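Local coordinates for protein fatty acid synthase 1, isoform A (Drosophila melanogaster, PDB 6FN6) that probably carries out the ketoreduction, dehydration and enoyl-reduction steps of de novo fatty acid synthesis, this chain being the modifying region of the multifunctional enzyme, at residues G630-Q635 with V657-L662. Residues are numbered along the deposited sequence; the frame is centred on the assembly and turned at random.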
ATOM      1  N   GLY A 630       7.663  24.739  -8.765  1.00 74.37           N
ATOM      2  CA  GLY A 630       8.178  26.046  -8.397  1.00 73.43           C
ATOM      3  C   GLY A 630       7.139  27.069  -7.975  1.00 75.77           C
ATOM      4  O   GLY A 630       6.189  26.754  -7.259  1.00 79.54           O
ATOM      5  N   ASP A 631       7.325  28.304  -8.432  1.00112.85           N
ATOM      6  CA  ASP A 631       6.489  29.423  -8.005  1.00109.40           C
ATOM      7  C   ASP A 631       5.361  29.737  -8.987  1.00102.22           C
ATOM      8  O   ASP A 631       4.951  30.891  -9.113  1.00102.37           O
ATOM      9  CB  ASP A 631       7.352  30.671  -7.798  1.00117.82           C
ATOM     10  CG  ASP A 631       8.106  31.078  -9.051  1.00120.45           C
ATOM     11  OD1 ASP A 631       7.742  30.613 -10.152  1.00119.14           O
ATOM     12  OD2 ASP A 631       9.064  31.870  -8.934  1.00122.58           O
ATOM     13  N   LEU A 632       4.856  28.720  -9.675  1.00 71.59           N
ATOM     14  CA  LEU A 632       3.827  28.935 -10.685  1.00 69.25           C
ATOM     15  C   LEU A 632       2.490  29.288 -10.037  1.00 73.65           C
ATOM     16  O   LEU A 632       1.664  29.974 -10.641  1.00 75.65           O
ATOM     17  CB  LEU A 632       3.676  27.700 -11.574  1.00 66.91           C
ATOM     18  CG  LEU A 632       4.902  27.333 -12.416  1.00 67.13           C
ATOM     19  CD1 LEU A 632       4.736  25.958 -13.050  1.00 66.04           C
ATOM     20  CD2 LEU A 632       5.166  28.386 -13.483  1.00 66.87           C
ATOM     21  N   ALA A 633       2.276  28.818  -8.812  1.00 76.30           N
ATOM     22  CA  ALA A 633       1.053  29.130  -8.078  1.00 78.25           C
ATOM     23  C   ALA A 633       0.863  30.644  -7.974  1.00 74.70           C
ATOM     24  O   ALA A 633      -0.265  31.134  -7.917  1.00 70.27           O
ATOM     25  CB  ALA A 633       1.087  28.499  -6.697  1.00 84.31           C
ATOM     26  N   GLU A 634       1.972  31.375  -7.930  1.00 89.02           N
ATOM     27  CA  GLU A 634       1.939  32.835  -7.903  1.00 88.11           C
ATOM     28  C   GLU A 634       1.637  33.431  -9.279  1.00 79.03           C
ATOM     29  O   GLU A 634       0.967  34.458  -9.387  1.00 75.29           O
ATOM     30  CB  GLU A 634       3.270  33.390  -7.385  1.00 93.56           C
ATOM     31  CG  GLU A 634       3.620  32.969  -5.964  1.00 97.70           C
ATOM     32  CD  GLU A 634       3.025  33.895  -4.916  1.00 98.39           C
ATOM     33  OE1 GLU A 634       2.015  34.567  -5.217  1.00 96.87           O
ATOM     34  OE2 GLU A 634       3.570  33.954  -3.793  1.00 99.93           O
ATOM     35  N   GLN A 635       2.125  32.777 -10.328  1.00 85.91           N
ATOM     36  CA  GLN A 635       2.075  33.335 -11.678  1.00 84.03           C
ATOM     37  C   GLN A 635       0.675  33.302 -12.291  1.00 81.05           C
ATOM     38  O   GLN A 635      -0.176  32.510 -11.886  1.00 81.23           O
ATOM     39  CB  GLN A 635       3.041  32.572 -12.592  1.00 84.37           C
ATOM     40  CG  GLN A 635       4.488  32.549 -12.113  1.00 87.72           C
ATOM     41  CD  GLN A 635       5.210  33.859 -12.359  1.00 89.68           C
ATOM     42  OE1 GLN A 635       4.926  34.567 -13.325  1.00 89.58           O
ATOM     43  NE2 GLN A 635       6.152  34.188 -11.482  1.00 91.97           N
ATOM     44  N   VAL A 657       8.685  22.813 -21.885  1.00 45.84           N
ATOM     45  CA  VAL A 657       8.842  23.797 -20.820  1.00 42.66           C
ATOM     46  C   VAL A 657       7.922  23.471 -19.648  1.00 40.90           C
ATOM     47  O   VAL A 657       6.949  22.734 -19.808  1.00 44.23           O
ATOM     48  CB  VAL A 657       8.568  25.214 -21.341  1.00 41.08           C
ATOM     49  CG1 VAL A 657       9.724  25.696 -22.205  1.00 42.26           C
ATOM     50  CG2 VAL A 657       7.265  25.239 -22.132  1.00 38.79           C
ATOM     51  N   PRO A 658       8.222  24.024 -18.462  1.00 40.39           N
ATOM     52  CA  PRO A 658       7.355  23.801 -17.301  1.00 40.38           C
ATOM     53  C   PRO A 658       6.006  24.492 -17.433  1.00 39.38           C
ATOM     54  O   PRO A 658       5.002  24.000 -16.912  1.00 39.25           O
ATOM     55  CB  PRO A 658       8.161  24.391 -16.139  1.00 41.71           C
ATOM     56  CG  PRO A 658       9.083  25.365 -16.760  1.00 42.08           C
ATOM     57  CD  PRO A 658       9.411  24.822 -18.117  1.00 41.58           C
ATOM     58  N   ALA A 659       5.993  25.639 -18.100  1.00 47.24           N
ATOM     59  CA  ALA A 659       4.762  26.379 -18.317  1.00 45.22           C
ATOM     60  C   ALA A 659       4.966  27.453 -19.374  1.00 44.78           C
ATOM     61  O   ALA A 659       6.076  27.631 -19.879  1.00 43.66           O
ATOM     62  CB  ALA A 659       4.288  26.999 -17.015  1.00 43.50           C
ATOM     63  N   LYS A 660       3.879  28.142 -19.711  1.00 37.69           N
ATOM     64  CA  LYS A 660       3.920  29.394 -20.470  1.00 37.62           C
ATOM     65  C   LYS A 660       4.125  29.210 -21.974  1.00 36.80           C
ATOM     66  O   LYS A 660       4.521  30.154 -22.661  1.00 36.89           O
ATOM     67  CB  LYS A 660       5.019  30.308 -19.916  1.00 41.08           C
ATOM     68  CG  LYS A 660       4.890  30.594 -18.426  1.00 44.56           C
ATOM     69  CD  LYS A 660       6.076  31.377 -17.890  1.00 48.05           C
ATOM     70  CE  LYS A 660       5.859  31.789 -16.438  1.00 51.77           C
ATOM     71  NZ  LYS A 660       4.666  32.670 -16.261  1.00 54.16           N
ATOM     72  N   SER A 661       3.857  28.016 -22.493  1.00 51.74           N
ATOM     73  CA  SER A 661       4.033  27.767 -23.922  1.00 52.12           C
ATOM     74  C   SER A 661       2.777  28.141 -24.700  1.00 50.03           C
ATOM     75  O   SER A 661       2.818  28.310 -25.919  1.00 50.15           O
ATOM     76  CB  SER A 661       4.380  26.300 -24.185  1.00 53.81           C
ATOM     77  OG  SER A 661       3.207  25.510 -24.300  1.00 53.36           O
ATOM     78  N   LEU A 662       1.663  28.287 -23.990  1.00 37.51           N
ATOM     79  CA  LEU A 662       0.402  28.611 -24.636  1.00 36.37           C
ATOM     80  C   LEU A 662       0.303  30.125 -24.762  1.00 37.13           C
ATOM     81  O   LEU A 662      -0.575  30.765 -24.184  1.00 37.49           O
ATOM     82  CB  LEU A 662      -0.780  28.041 -23.850  1.00 36.04           C
ATOM     83  CG  LEU A 662      -2.145  28.106 -24.537  1.00 36.87           C
ATOM     84  CD1 LEU A 662      -2.138  27.349 -25.860  1.00 37.31           C
ATOM     85  CD2 LEU A 662      -3.226  27.554 -23.623  1.00 39.88           C
TER
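L632 reaches across to A659 with the forked end of its side chain, joining two loops in the substrate-binding part of the enoylreductase, a member of the medium-chain dehydrogenase/reductase family. One loop links helix 613-620 to strand 642-646; the other links strand 652-656 to strand 665-669. Both methyls of L632 meet the single methyl of A659: CD2 of L632 lies 3.9 Å from CB of A659, and CD1 of L632 lies 4.1 Å from the same CB. L632 CG sits anti to its carbonyl carbon (chi1 -64°); the second torsion (chi2 169°) extends CD1 away from CA, while CD2 branches off beside it. CD1 of L632 also comes within 4.3 Å of the carbonyl O of P658. V638 adds to the apolar surroundings of L632.

At the more exposed border, the K660 and Q635 side chains cross at about a right angle. K660 runs extended as far as CE and turns at its last torsion (chi4 -61°), bringing the ammonium group beside the bent Q635 chain. The firmer partner of this group is the backbone carbonyl of C637, which accepts a hydrogen bond from NZ and so ties K660 to the continuation of the first loop. Q635 makes a looser approach, with no hydrogen bond: its amide oxygen OE1 stands 3.5 Å from NZ of K660, and its methylene CB is 4.0 Å from the same NZ.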